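Local coordinates for protein ATP-dependent Clp protease proteolytic subunit (PDB 4JCQ) that probably cleaves misfolded and other proteins into small peptides as the serine-protease subunit of a two-ring ATP-dependent Clp complex with a central cavity, at residues H[35-38]-H[39-43]; H[156-159]-H[160-164]; H[145-148]-H[149-153]; H[42-45]-H[46-49]. All coordinates share one frame; numbering follows the deposited sequence.

Contact 1: H[35-38]-H[39-43]; sequences AEDV and SKQLL
Glu-36 and Lys-40 form the charged pair of this helical turn, their side chains running side by side in the same direction with OE2 of Glu-36 3.2 Å from NZ of Lys-40. The bond is weak as a hydrogen bond but qualifies as a salt bridge, the i to i+4 pairing familiar from helices. Both chains are extended beyond CG, and with CG of Glu-36 anti to the backbone N (chi1 -176°) while CG of Lys-40 lies beside its own N (chi1 -79°), the two ends converge; CE of Lys-40 also approaches CG of Glu-36 to 4.0 Å.

Among the neutral polar groups, Ser-39 folds back on its own helix. Its OG donates to O of Ala-35 at 2.8 Å, while the Ser-39 backbone N reaches the same oxygen at 2.9 Å from the opposite face of the carbonyl plane, so two bonds grip one acceptor. OG is also hydrogen-bonded to the hydroxyl of Tyr-27 of a neighbouring subunit, which ties this buried hydroxyl to the ring interface. The helix, 32-48, is the crossover of a beta-alpha-beta unit between the parallel strands 23-27 and 53-59. On another side of it, NE2 of Gln-41 makes a weak bond to O of Asp-37 at 3.5 Å, its amide plane turned 47° from the Asp-37 carboxylate.

Apolar contact comes from Val-38 and Leu-42, which lie alongside each other with CG1 of Val-38 3.9 Å from CD1 of Leu-42. Val-38 also rests on Ile-26 of strand 23-27, and Ala-35 packs on Ile-70 of helix 64-76.

Contact 2: H[156-159]-H[160-164]; sequences EQIS and KDTDR
Gln-157 and Asp-161 are joined through their side chains: NE2 of Gln-157 donates to OD2 of Asp-161 at 2.8 Å with a nearly straight N-H...O angle of 165°. The carboxylate oxygen lies in the plane of the donor amide, yet the amide reaches it from above the carboxylate plane, 38° out of it. A bend at chi2 of Gln-157 (63°) turns the amide forward along the helix, toward its C-terminal end, to Asp-161.

Further along the same helix, Ile-158 and Thr-162 cross at an angle, CG2 of one 3.8 Å from CG2 of the other, and the Thr-162 backbone N bonds to O of Ile-158 at 2.8 Å.

In the next shell the second oxygen of Asp-161 is engaged as well. NE of Arg-164 donates to OD1 at 3.3 Å, on the anti side but tilted from the carboxylate plane, a salt bridge that ties the chain beyond the helix back to Asp-161. OD2 is shared with the hydroxyl of Tyr-176, its stronger partner, on helix 170-176. A water accepts from NZ of Lys-160 at 2.8 Å and, weakly, from NE2 of Gln-157.

This is the C-terminal end of the short helix 155-162, packed on helix 133-151 beside the predicted active site, with the side chain of Asp-163 about 6 Å from that of His-116. OG1 of Thr-162 links the helix to helix 133-151 by a hydrogen bond to OD1 of Asn-144, and Asp-163, just past it, adds a salt bridge to Arg-140 from the following turn. With an amide, a phenol and an arginine converging on it, the buried Asp-161 carboxylate would be expected to remain ionised and fixed in rotation.

Contact 3: H[145-148]-H[149-153]; sequences RLIA and EATGQ
Thr-151 takes a chi1 of 59°, which sets OG1 between the backbone N and the carbonyl carbon and directs it back at O of Ile-147, while CG2 turns beside the backbone N and comes to 4.0 Å from CG2 of Ile-147. This is the C-terminal end of helix 133-151, where an ST turn marks the exit. OG1 donates to O of Ile-147 at 2.8 Å and also accepts from N of Gln-153, two residues on, at 3.2 Å with an N-H...O angle of 162°. One hydroxyl thus joins the last turn to the chain leaving it.

The carbonyl of Ile-147 is held twice, since the backbone N of Thr-151 reaches it at 3.0 Å from the other face of its plane. Gly-152 closes the turn: it has positive phi (90°) and leaves the helical conformation there, while its N still bonds to O of Ala-148 at 2.9 Å.

Around this end, Ile-147 and Ala-148 pack on Ile-158 of helix 155-162, and O of Ala-150 receives a bond from NH2 of Arg-105. Ile-147 lies about 8 Å, side chain to side chain, from Ser-91, the predicted nucleophile. Beyond the turn, NE2 of Gln-153 bonds to O of Tyr-176, and CB of Ala-148 stands 3.5 Å from O of Gln-153.

Contact 4: H[42-45]-H[46-49]; sequences LLLL and ESIS
Backbone bonds four residues apart run from N of Glu-46 to O of Leu-42 and from N of Ser-47 to O of Leu-43, then weaken as N of Ile-48 is shared between O of Leu-44 and O of Leu-45, and N of Ser-49 lies 3.3 Å from O of Leu-45 in a weak but nearly straight bond. This is the C-terminal end of helix 32-48, the crossover helix of a beta-alpha-beta unit.

Ser-47 adds a side-chain bond here. A chi1 of 71° carries OG back toward the preceding turn, where it donates to O of Leu-44 at 2.7 Å, tilted 27° from the carbonyl plane, thereby giving that oxygen a short bond beside its weak one.

Glu-46 runs alongside Leu-43, its extended chain placing OE1 3.8 Å from CD2 of Leu-43. Its OE2 accepts from N of Lys-78 and forms a salt bridge with Arg-186 of a neighbouring subunit, so OE2 is shared between a backbone N-H of its own chain and an arginine across the interface.

Leu-44 and Ile-48 supply the apolar part. Both rest on Ile-19 of helix 14-20, and Leu-44 also meets Leu-14 of a neighbouring subunit. The two side chains cross at an angle, with CD1 of Leu-44 3.7 Å from CD1 of Ile-48.

In the fold
Contacts 1 and 4 are overlapping stretches of one helix, 32-48, with centres about 10 Å apart and Leu-42 and Leu-43 in common. Contacts 3 and 2 follow later in the chain, on the consecutive helices 133-151 and 155-162, with centres about 11 Å apart. They meet directly through Ile-158, whose CD1 lies 3.7 Å from CG2 of Ile-147. Between contact 1 and contact 2 the centres are about 30 Å apart, on opposite sides of the chain's centre. Contacts 1 and 4 both touch a neighbouring subunit, and contact 3 does so through Leu-146, while contacts 2 and 3 lie near the predicted catalytic residues Ser-91 and His-116.

Contact 1: H[35-38]-H[39-43]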
ATOM      1  N   ALA H  35     -19.259   7.383   1.207  1.00 21.42           N
ATOM      2  CA  ALA H  35     -20.591   7.020   0.719  1.00 22.13           C
ATOM      3  C   ALA H  35     -20.606   5.629   0.077  1.00 23.18           C
ATOM      4  O   ALA H  35     -21.543   4.860   0.292  1.00 23.90           O
ATOM      5  CB  ALA H  35     -21.116   8.070  -0.253  1.00 21.93           C
ATOM      6  N   GLU H  36     -19.567   5.314  -0.694  1.00 23.77           N
ATOM      7  CA  GLU H  36     -19.434   3.999  -1.323  1.00 25.81           C
ATOM      8  C   GLU H  36     -19.246   2.894  -0.282  1.00 26.30           C
ATOM      9  O   GLU H  36     -19.906   1.857  -0.347  1.00 26.81           O
ATOM     10  CB  GLU H  36     -18.286   3.982  -2.340  1.00 28.76           C
ATOM     11  CG  GLU H  36     -18.165   2.667  -3.101  1.00 32.36           C
ATOM     12  CD  GLU H  36     -17.162   2.707  -4.239  1.00 36.79           C
ATOM     13  OE1 GLU H  36     -16.787   3.811  -4.687  1.00 38.72           O
ATOM     14  OE2 GLU H  36     -16.751   1.619  -4.694  1.00 40.17           O
ATOM     15  N   ASP H  37     -18.347   3.132   0.671  1.00 26.74           N
ATOM     16  CA  ASP H  37     -18.079   2.192   1.757  1.00 28.46           C
ATOM     17  C   ASP H  37     -19.335   1.920   2.591  1.00 26.47           C
ATOM     18  O   ASP H  37     -19.653   0.765   2.880  1.00 26.45           O
ATOM     19  CB  ASP H  37     -16.942   2.715   2.643  1.00 34.18           C
ATOM     20  CG  ASP H  37     -16.443   1.680   3.638  1.00 39.99           C
ATOM     21  OD1 ASP H  37     -15.991   2.085   4.731  1.00 48.37           O
ATOM     22  OD2 ASP H  37     -16.494   0.467   3.338  1.00 46.12           O
ATOM     23  N   VAL H  38     -20.046   2.985   2.959  1.00 24.32           N
ATOM     24  CA  VAL H  38     -21.282   2.869   3.740  1.00 23.81           C
ATOM     25  C   VAL H  38     -22.390   2.172   2.943  1.00 24.76           C
ATOM     26  O   VAL H  38     -23.088   1.304   3.477  1.00 24.43           O
ATOM     27  CB  VAL H  38     -21.753   4.241   4.282  1.00 22.99           C
ATOM     28  CG1 VAL H  38     -23.149   4.152   4.886  1.00 23.47           C
ATOM     29  CG2 VAL H  38     -20.769   4.765   5.320  1.00 22.51           C
ATOM     30  N   SER H  39     -22.536   2.540   1.668  1.00 25.18           N
ATOM     31  CA  SER H  39     -23.511   1.892   0.784  1.00 26.44           C
ATOM     32  C   SER H  39     -23.279   0.382   0.697  1.00 27.51           C
ATOM     33  O   SER H  39     -24.227  -0.398   0.798  1.00 27.95           O
ATOM     34  CB  SER H  39     -23.488   2.510  -0.617  1.00 26.72           C
ATOM     35  OG  SER H  39     -23.956   3.848  -0.598  1.00 26.15           O
ATOM     36  N   LYS H  40     -22.021  -0.017   0.521  1.00 27.76           N
ATOM     37  CA  LYS H  40     -21.651  -1.433   0.455  1.00 30.31           C
ATOM     38  C   LYS H  40     -21.985  -2.182   1.742  1.00 30.09           C
ATOM     39  O   LYS H  40     -22.516  -3.293   1.693  1.00 32.26           O
ATOM     40  CB  LYS H  40     -20.167  -1.600   0.111  1.00 31.97           C
ATOM     41  CG  LYS H  40     -19.860  -1.427  -1.366  1.00 34.41           C
ATOM     42  CD  LYS H  40     -18.372  -1.531  -1.651  1.00 37.81           C
ATOM     43  CE  LYS H  40     -18.086  -1.305  -3.127  1.00 42.65           C
ATOM     44  NZ  LYS H  40     -16.629  -1.359  -3.426  1.00 46.15           N
ATOM     45  N   GLN H  41     -21.681  -1.567   2.884  1.00 28.36           N
ATOM     46  CA  GLN H  41     -21.967  -2.160   4.191  1.00 29.04           C
ATOM     47  C   GLN H  41     -23.467  -2.330   4.422  1.00 29.01           C
ATOM     48  O   GLN H  41     -23.907  -3.382   4.887  1.00 29.37           O
ATOM     49  CB  GLN H  41     -21.355  -1.329   5.321  1.00 29.13           C
ATOM     50  CG  GLN H  41     -19.839  -1.400   5.406  1.00 29.23           C
ATOM     51  CD  GLN H  41     -19.287  -0.540   6.523  1.00 30.67           C
ATOM     52  OE1 GLN H  41     -19.550  -0.788   7.698  1.00 29.55           O
ATOM     53  NE2 GLN H  41     -18.515   0.477   6.160  1.00 32.41           N
ATOM     54  N   LEU H  42     -24.240  -1.298   4.087  1.00 28.44           N
ATOM     55  CA  LEU H  42     -25.694  -1.327   4.259  1.00 28.82           C
ATOM     56  C   LEU H  42     -26.371  -2.359   3.358  1.00 31.18           C
ATOM     57  O   LEU H  42     -27.295  -3.052   3.790  1.00 31.61           O
ATOM     58  CB  LEU H  42     -26.305   0.062   4.031  1.00 27.91           C
ATOM     59  CG  LEU H  42     -26.010   1.167   5.053  1.00 26.50           C
ATOM     60  CD1 LEU H  42     -26.623   2.485   4.600  1.00 26.82           C
ATOM     61  CD2 LEU H  42     -26.504   0.801   6.447  1.00 27.67           C
ATOM     62  N   LEU H  43     -25.904  -2.459   2.114  1.00 31.37           N
ATOM     63  CA  LEU H  43     -26.427  -3.442   1.164  1.00 33.83           C
ATOM     64  C   LEU H  43     -26.064  -4.870   1.566  1.00 34.28           C
ATOM     65  O   LEU H  43     -26.873  -5.786   1.414  1.00 33.14           O
ATOM     66  CB  LEU H  43     -25.941  -3.142  -0.258  1.00 33.27           C
ATOM     67  CG  LEU H  43     -26.545  -1.922  -0.966  1.00 34.42           C
ATOM     68  CD1 LEU H  43     -25.694  -1.516  -2.160  1.00 33.25           C
ATOM     69  CD2 LEU H  43     -27.987  -2.171  -1.389  1.00 35.90           C
TER

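Contact 2: H[156-159]-H[160-164]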
ATOM      1  N   GLU H 156     -39.387  27.914   8.666  1.00 38.08           N
ATOM      2  CA  GLU H 156     -38.771  29.205   8.976  1.00 40.61           C
ATOM      3  C   GLU H 156     -37.668  29.099  10.030  1.00 36.67           C
ATOM      4  O   GLU H 156     -36.627  29.749   9.906  1.00 35.71           O
ATOM      5  CB  GLU H 156     -39.836  30.214   9.417  1.00 46.87           C
ATOM      6  CG  GLU H 156     -39.383  31.666   9.356  1.00 54.88           C
ATOM      7  CD  GLU H 156     -40.500  32.653   9.645  1.00 66.81           C
ATOM      8  OE1 GLU H 156     -40.252  33.624  10.390  1.00 72.35           O
ATOM      9  OE2 GLU H 156     -41.625  32.464   9.132  1.00 72.25           O
ATOM     10  N   GLN H 157     -37.898  28.283  11.058  1.00 34.56           N
ATOM     11  CA  GLN H 157     -36.899  28.051  12.102  1.00 33.86           C
ATOM     12  C   GLN H 157     -35.656  27.369  11.530  1.00 30.98           C
ATOM     13  O   GLN H 157     -34.529  27.788  11.810  1.00 30.20           O
ATOM     14  CB  GLN H 157     -37.489  27.228  13.257  1.00 34.38           C
ATOM     15  CG  GLN H 157     -36.557  27.047  14.450  1.00 35.43           C
ATOM     16  CD  GLN H 157     -36.205  28.357  15.137  1.00 38.26           C
ATOM     17  OE1 GLN H 157     -37.083  29.126  15.523  1.00 40.62           O
ATOM     18  NE2 GLN H 157     -34.913  28.610  15.298  1.00 38.78           N
ATOM     19  N   ILE H 158     -35.876  26.333  10.722  1.00 28.13           N
ATOM     20  CA  ILE H 158     -34.786  25.589  10.089  1.00 28.69           C
ATOM     21  C   ILE H 158     -34.004  26.475   9.114  1.00 28.75           C
ATOM     22  O   ILE H 158     -32.773  26.474   9.122  1.00 26.99           O
ATOM     23  CB  ILE H 158     -35.298  24.306   9.385  1.00 27.16           C
ATOM     24  CG1 ILE H 158     -35.958  23.352  10.396  1.00 27.52           C
ATOM     25  CG2 ILE H 158     -34.177  23.608   8.619  1.00 26.22           C
ATOM     26  CD1 ILE H 158     -35.084  22.941  11.569  1.00 26.46           C
ATOM     27  N   SER H 159     -34.733  27.234   8.294  1.00 29.94           N
ATOM     28  CA  SER H 159     -34.135  28.143   7.314  1.00 31.62           C
ATOM     29  C   SER H 159     -33.197  29.161   7.965  1.00 32.02           C
ATOM     30  O   SER H 159     -32.132  29.472   7.426  1.00 31.95           O
ATOM     31  CB  SER H 159     -35.227  28.865   6.518  1.00 34.44           C
ATOM     32  OG  SER H 159     -34.666  29.642   5.474  1.00 38.97           O
ATOM     33  N   LYS H 160     -33.599  29.673   9.126  1.00 32.17           N
ATOM     34  CA  LYS H 160     -32.763  30.579   9.904  1.00 34.22           C
ATOM     35  C   LYS H 160     -31.509  29.863  10.416  1.00 32.27           C
ATOM     36  O   LYS H 160     -30.396  30.373  10.289  1.00 30.66           O
ATOM     37  CB  LYS H 160     -33.562  31.163  11.075  1.00 37.75           C
ATOM     38  CG  LYS H 160     -32.778  32.113  11.967  1.00 42.45           C
ATOM     39  CD  LYS H 160     -33.558  32.462  13.226  1.00 48.47           C
ATOM     40  CE  LYS H 160     -32.710  33.274  14.191  1.00 54.93           C
ATOM     41  NZ  LYS H 160     -33.454  33.607  15.439  1.00 57.26           N
ATOM     42  N   ASP H 161     -31.702  28.667  10.966  1.00 30.77           N
ATOM     43  CA  ASP H 161     -30.637  27.950  11.661  1.00 30.18           C
ATOM     44  C   ASP H 161     -29.608  27.266  10.753  1.00 27.34           C
ATOM     45  O   ASP H 161     -28.454  27.102  11.148  1.00 27.68           O
ATOM     46  CB  ASP H 161     -31.234  26.971  12.677  1.00 31.75           C
ATOM     47  CG  ASP H 161     -31.888  27.680  13.859  1.00 34.59           C
ATOM     48  OD1 ASP H 161     -31.626  28.888  14.062  1.00 34.06           O
ATOM     49  OD2 ASP H 161     -32.657  27.028  14.596  1.00 31.47           O
ATOM     50  N   THR H 162     -30.014  26.881   9.543  1.00 25.58           N
ATOM     51  CA  THR H 162     -29.069  26.308   8.574  1.00 25.03           C
ATOM     52  C   THR H 162     -28.143  27.371   7.978  1.00 25.64           C
ATOM     53  O   THR H 162     -27.079  27.043   7.443  1.00 24.13           O
ATOM     54  CB  THR H 162     -29.770  25.545   7.427  1.00 24.36           C
ATOM     55  OG1 THR H 162     -30.712  26.404   6.773  1.00 23.63           O
ATOM     56  CG2 THR H 162     -30.479  24.299   7.950  1.00 23.91           C
ATOM     57  N   ASP H 163     -28.554  28.636   8.072  1.00 27.30           N
ATOM     58  CA  ASP H 163     -27.775  29.748   7.532  1.00 29.17           C
ATOM     59  C   ASP H 163     -26.970  30.500   8.599  1.00 30.82           C
ATOM     60  O   ASP H 163     -26.513  31.622   8.368  1.00 32.27           O
ATOM     61  CB  ASP H 163     -28.674  30.715   6.752  1.00 31.04           C
ATOM     62  CG  ASP H 163     -27.933  31.420   5.629  1.00 33.46           C
ATOM     63  OD1 ASP H 163     -28.162  32.628   5.427  1.00 35.52           O
ATOM     64  OD2 ASP H 163     -27.111  30.769   4.952  1.00 35.31           O
ATOM     65  N   ARG H 164     -26.803  29.880   9.764  1.00 30.20           N
ATOM     66  CA  ARG H 164     -25.891  30.397  10.787  1.00 33.37           C
ATOM     67  C   ARG H 164     -25.107  29.266  11.456  1.00 33.14           C
ATOM     68  O   ARG H 164     -25.425  28.094  11.264  1.00 31.87           O
ATOM     69  CB  ARG H 164     -26.623  31.283  11.807  1.00 37.26           C
ATOM     70  CG  ARG H 164     -27.701  30.601  12.633  1.00 40.91           C
ATOM     71  CD  ARG H 164     -28.526  31.639  13.377  1.00 47.98           C
ATOM     72  NE  ARG H 164     -29.236  31.072  14.523  1.00 55.18           N
ATOM     73  CZ  ARG H 164     -28.779  31.075  15.774  1.00 56.93           C
ATOM     74  NH1 ARG H 164     -27.600  31.614  16.062  1.00 57.35           N
ATOM     75  NH2 ARG H 164     -29.503  30.532  16.743  1.00 60.23           N
TER
HETATM   76  O   HOH W   1     -33.921  31.296  17.006  1.00 63.84           O

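Contact 3: H[145-148]-H[149-153]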
ATOM      1  N   ARG H 145     -36.363  21.697   4.033  1.00 26.56           N
ATOM      2  CA  ARG H 145     -37.588  20.895   4.112  1.00 27.59           C
ATOM      3  C   ARG H 145     -37.319  19.521   4.724  1.00 26.40           C
ATOM      4  O   ARG H 145     -38.104  19.031   5.534  1.00 26.36           O
ATOM      5  CB  ARG H 145     -38.236  20.745   2.732  1.00 30.90           C
ATOM      6  CG  ARG H 145     -38.921  22.003   2.223  1.00 31.90           C
ATOM      7  CD  ARG H 145     -39.719  21.732   0.957  1.00 39.62           C
ATOM      8  NE  ARG H 145     -40.345  22.949   0.440  1.00 47.82           N
ATOM      9  CZ  ARG H 145     -39.839  23.708  -0.530  1.00 52.56           C
ATOM     10  NH1 ARG H 145     -38.689  23.384  -1.113  1.00 56.91           N
ATOM     11  NH2 ARG H 145     -40.487  24.795  -0.924  1.00 57.27           N
ATOM     12  N   LEU H 146     -36.201  18.912   4.334  1.00 25.51           N
ATOM     13  CA  LEU H 146     -35.773  17.627   4.885  1.00 25.81           C
ATOM     14  C   LEU H 146     -35.614  17.704   6.408  1.00 25.28           C
ATOM     15  O   LEU H 146     -36.170  16.883   7.138  1.00 25.20           O
ATOM     16  CB  LEU H 146     -34.465  17.177   4.220  1.00 25.58           C
ATOM     17  CG  LEU H 146     -33.942  15.751   4.428  1.00 26.89           C
ATOM     18  CD1 LEU H 146     -33.063  15.341   3.257  1.00 29.12           C
ATOM     19  CD2 LEU H 146     -33.178  15.608   5.739  1.00 28.18           C
ATOM     20  N   ILE H 147     -34.867  18.698   6.878  1.00 25.08           N
ATOM     21  CA  ILE H 147     -34.604  18.859   8.310  1.00 24.13           C
ATOM     22  C   ILE H 147     -35.878  19.241   9.081  1.00 25.21           C
ATOM     23  O   ILE H 147     -36.108  18.742  10.182  1.00 24.97           O
ATOM     24  CB  ILE H 147     -33.447  19.859   8.574  1.00 23.55           C
ATOM     25  CG1 ILE H 147     -32.142  19.338   7.954  1.00 22.84           C
ATOM     26  CG2 ILE H 147     -33.256  20.097  10.067  1.00 22.59           C
ATOM     27  CD1 ILE H 147     -31.001  20.339   7.943  1.00 22.63           C
ATOM     28  N   ALA H 148     -36.707  20.101   8.491  1.00 26.35           N
ATOM     29  CA  ALA H 148     -37.984  20.490   9.102  1.00 28.75           C
ATOM     30  C   ALA H 148     -38.905  19.289   9.345  1.00 30.57           C
ATOM     31  O   ALA H 148     -39.469  19.147  10.433  1.00 31.01           O
ATOM     32  CB  ALA H 148     -38.689  21.547   8.260  1.00 28.36           C
ATOM     33  N   GLU H 149     -39.037  18.427   8.336  1.00 31.35           N
ATOM     34  CA  GLU H 149     -39.891  17.242   8.427  1.00 34.55           C
ATOM     35  C   GLU H 149     -39.381  16.246   9.473  1.00 32.34           C
ATOM     36  O   GLU H 149     -40.175  15.657  10.208  1.00 30.26           O
ATOM     37  CB  GLU H 149     -40.020  16.556   7.063  1.00 40.50           C
ATOM     38  CG  GLU H 149     -41.112  15.495   7.004  1.00 48.59           C
ATOM     39  CD  GLU H 149     -41.107  14.696   5.713  1.00 58.28           C
ATOM     40  OE1 GLU H 149     -41.062  15.309   4.624  1.00 62.18           O
ATOM     41  OE2 GLU H 149     -41.161  13.450   5.787  1.00 64.51           O
ATOM     42  N   ALA H 150     -38.063  16.071   9.536  1.00 30.04           N
ATOM     43  CA  ALA H 150     -37.449  15.118  10.460  1.00 29.07           C
ATOM     44  C   ALA H 150     -37.500  15.571  11.922  1.00 28.47           C
ATOM     45  O   ALA H 150     -37.667  14.744  12.822  1.00 28.04           O
ATOM     46  CB  ALA H 150     -36.013  14.822  10.043  1.00 27.14           C
ATOM     47  N   THR H 151     -37.358  16.875  12.151  1.00 27.21           N
ATOM     48  CA  THR H 151     -37.281  17.426  13.510  1.00 28.76           C
ATOM     49  C   THR H 151     -38.639  17.843  14.072  1.00 30.86           C
ATOM     50  O   THR H 151     -38.843  17.835  15.286  1.00 31.09           O
ATOM     51  CB  THR H 151     -36.331  18.641  13.591  1.00 27.88           C
ATOM     52  OG1 THR H 151     -36.779  19.670  12.697  1.00 27.77           O
ATOM     53  CG2 THR H 151     -34.897  18.243  13.243  1.00 25.78           C
ATOM     54  N   GLY H 152     -39.558  18.217  13.186  1.00 33.28           N
ATOM     55  CA  GLY H 152     -40.857  18.744  13.597  1.00 35.10           C
ATOM     56  C   GLY H 152     -40.847  20.255  13.754  1.00 36.36           C
ATOM     57  O   GLY H 152     -41.866  20.855  14.095  1.00 36.47           O
ATOM     58  N   GLN H 153     -39.687  20.866  13.511  1.00 35.44           N
ATOM     59  CA  GLN H 153     -39.551  22.320  13.526  1.00 36.52           C
ATOM     60  C   GLN H 153     -40.176  22.912  12.267  1.00 36.58           C
ATOM     61  O   GLN H 153     -40.294  22.232  11.246  1.00 36.34           O
ATOM     62  CB  GLN H 153     -38.076  22.726  13.603  1.00 35.34           C
ATOM     63  CG  GLN H 153     -37.347  22.310  14.875  1.00 36.94           C
ATOM     64  CD  GLN H 153     -37.615  23.230  16.056  1.00 39.17           C
ATOM     65  OE1 GLN H 153     -38.138  24.335  15.900  1.00 39.12           O
ATOM     66  NE2 GLN H 153     -37.248  22.776  17.248  1.00 36.41           N
TER

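Contact 4: H[42-45]-H[46-49]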
ATOM      1  N   LEU H  42     -24.240  -1.298   4.087  1.00 28.44           N
ATOM      2  CA  LEU H  42     -25.694  -1.327   4.259  1.00 28.82           C
ATOM      3  C   LEU H  42     -26.371  -2.359   3.358  1.00 31.18           C
ATOM      4  O   LEU H  42     -27.295  -3.052   3.790  1.00 31.61           O
ATOM      5  CB  LEU H  42     -26.305   0.062   4.031  1.00 27.91           C
ATOM      6  CG  LEU H  42     -26.010   1.167   5.053  1.00 26.50           C
ATOM      7  CD1 LEU H  42     -26.623   2.485   4.600  1.00 26.82           C
ATOM      8  CD2 LEU H  42     -26.504   0.801   6.447  1.00 27.67           C
ATOM      9  N   LEU H  43     -25.904  -2.459   2.114  1.00 31.37           N
ATOM     10  CA  LEU H  43     -26.427  -3.442   1.164  1.00 33.83           C
ATOM     11  C   LEU H  43     -26.064  -4.870   1.566  1.00 34.28           C
ATOM     12  O   LEU H  43     -26.873  -5.786   1.414  1.00 33.14           O
ATOM     13  CB  LEU H  43     -25.941  -3.142  -0.258  1.00 33.27           C
ATOM     14  CG  LEU H  43     -26.545  -1.922  -0.966  1.00 34.42           C
ATOM     15  CD1 LEU H  43     -25.694  -1.516  -2.160  1.00 33.25           C
ATOM     16  CD2 LEU H  43     -27.987  -2.171  -1.389  1.00 35.90           C
ATOM     17  N   LEU H  44     -24.850  -5.044   2.085  1.00 34.04           N
ATOM     18  CA  LEU H  44     -24.382  -6.340   2.567  1.00 36.61           C
ATOM     19  C   LEU H  44     -25.204  -6.806   3.771  1.00 36.71           C
ATOM     20  O   LEU H  44     -25.644  -7.955   3.816  1.00 38.19           O
ATOM     21  CB  LEU H  44     -22.881  -6.277   2.898  1.00 37.14           C
ATOM     22  CG  LEU H  44     -22.033  -7.505   3.273  1.00 40.54           C
ATOM     23  CD1 LEU H  44     -21.985  -7.708   4.780  1.00 43.73           C
ATOM     24  CD2 LEU H  44     -22.459  -8.783   2.555  1.00 40.92           C
ATOM     25  N   LEU H  45     -25.418  -5.907   4.731  1.00 34.15           N
ATOM     26  CA  LEU H  45     -26.208  -6.214   5.926  1.00 34.95           C
ATOM     27  C   LEU H  45     -27.675  -6.500   5.599  1.00 36.96           C
ATOM     28  O   LEU H  45     -28.292  -7.375   6.214  1.00 39.20           O
ATOM     29  CB  LEU H  45     -26.095  -5.090   6.962  1.00 33.07           C
ATOM     30  CG  LEU H  45     -24.755  -4.923   7.689  1.00 32.70           C
ATOM     31  CD1 LEU H  45     -24.712  -3.599   8.434  1.00 31.46           C
ATOM     32  CD2 LEU H  45     -24.473  -6.084   8.634  1.00 33.70           C
ATOM     33  N   GLU H  46     -28.217  -5.768   4.628  1.00 37.00           N
ATOM     34  CA  GLU H  46     -29.579  -5.990   4.144  1.00 39.26           C
ATOM     35  C   GLU H  46     -29.745  -7.384   3.534  1.00 41.23           C
ATOM     36  O   GLU H  46     -30.751  -8.054   3.776  1.00 42.47           O
ATOM     37  CB  GLU H  46     -29.974  -4.918   3.122  1.00 38.38           C
ATOM     38  CG  GLU H  46     -31.363  -5.113   2.528  1.00 40.41           C
ATOM     39  CD  GLU H  46     -31.696  -4.129   1.425  1.00 39.82           C
ATOM     40  OE1 GLU H  46     -30.803  -3.786   0.619  1.00 40.87           O
ATOM     41  OE2 GLU H  46     -32.868  -3.709   1.359  1.00 38.52           O
ATOM     42  N   SER H  47     -28.753  -7.812   2.754  1.00 41.50           N
ATOM     43  CA  SER H  47     -28.794  -9.115   2.087  1.00 44.65           C
ATOM     44  C   SER H  47     -28.717 -10.290   3.066  1.00 46.04           C
ATOM     45  O   SER H  47     -29.193 -11.385   2.765  1.00 47.86           O
ATOM     46  CB  SER H  47     -27.683  -9.225   1.040  1.00 43.30           C
ATOM     47  OG  SER H  47     -26.407  -9.321   1.648  1.00 42.86           O
ATOM     48  N   ILE H  48     -28.117 -10.054   4.232  1.00 44.88           N
ATOM     49  CA  ILE H  48     -27.979 -11.086   5.258  1.00 47.45           C
ATOM     50  C   ILE H  48     -29.300 -11.322   6.001  1.00 48.63           C
ATOM     51  O   ILE H  48     -29.768 -12.461   6.087  1.00 48.54           O
ATOM     52  CB  ILE H  48     -26.822 -10.771   6.235  1.00 45.48           C
ATOM     53  CG1 ILE H  48     -25.479 -10.858   5.499  1.00 43.81           C
ATOM     54  CG2 ILE H  48     -26.828 -11.729   7.421  1.00 46.37           C
ATOM     55  CD1 ILE H  48     -24.324 -10.207   6.226  1.00 44.98           C
ATOM     56  N   SER H  49     -29.897 -10.251   6.524  1.00 46.97           N
ATOM     57  CA  SER H  49     -31.180 -10.340   7.230  1.00 47.29           C
ATOM     58  C   SER H  49     -31.927  -9.006   7.269  1.00 45.88           C
ATOM     59  O   SER H  49     -31.392  -7.968   6.871  1.00 42.40           O
ATOM     60  CB  SER H  49     -30.982 -10.871   8.657  1.00 48.13           C
ATOM     61  OG  SER H  49     -30.356  -9.906   9.483  1.00 46.33           O
TER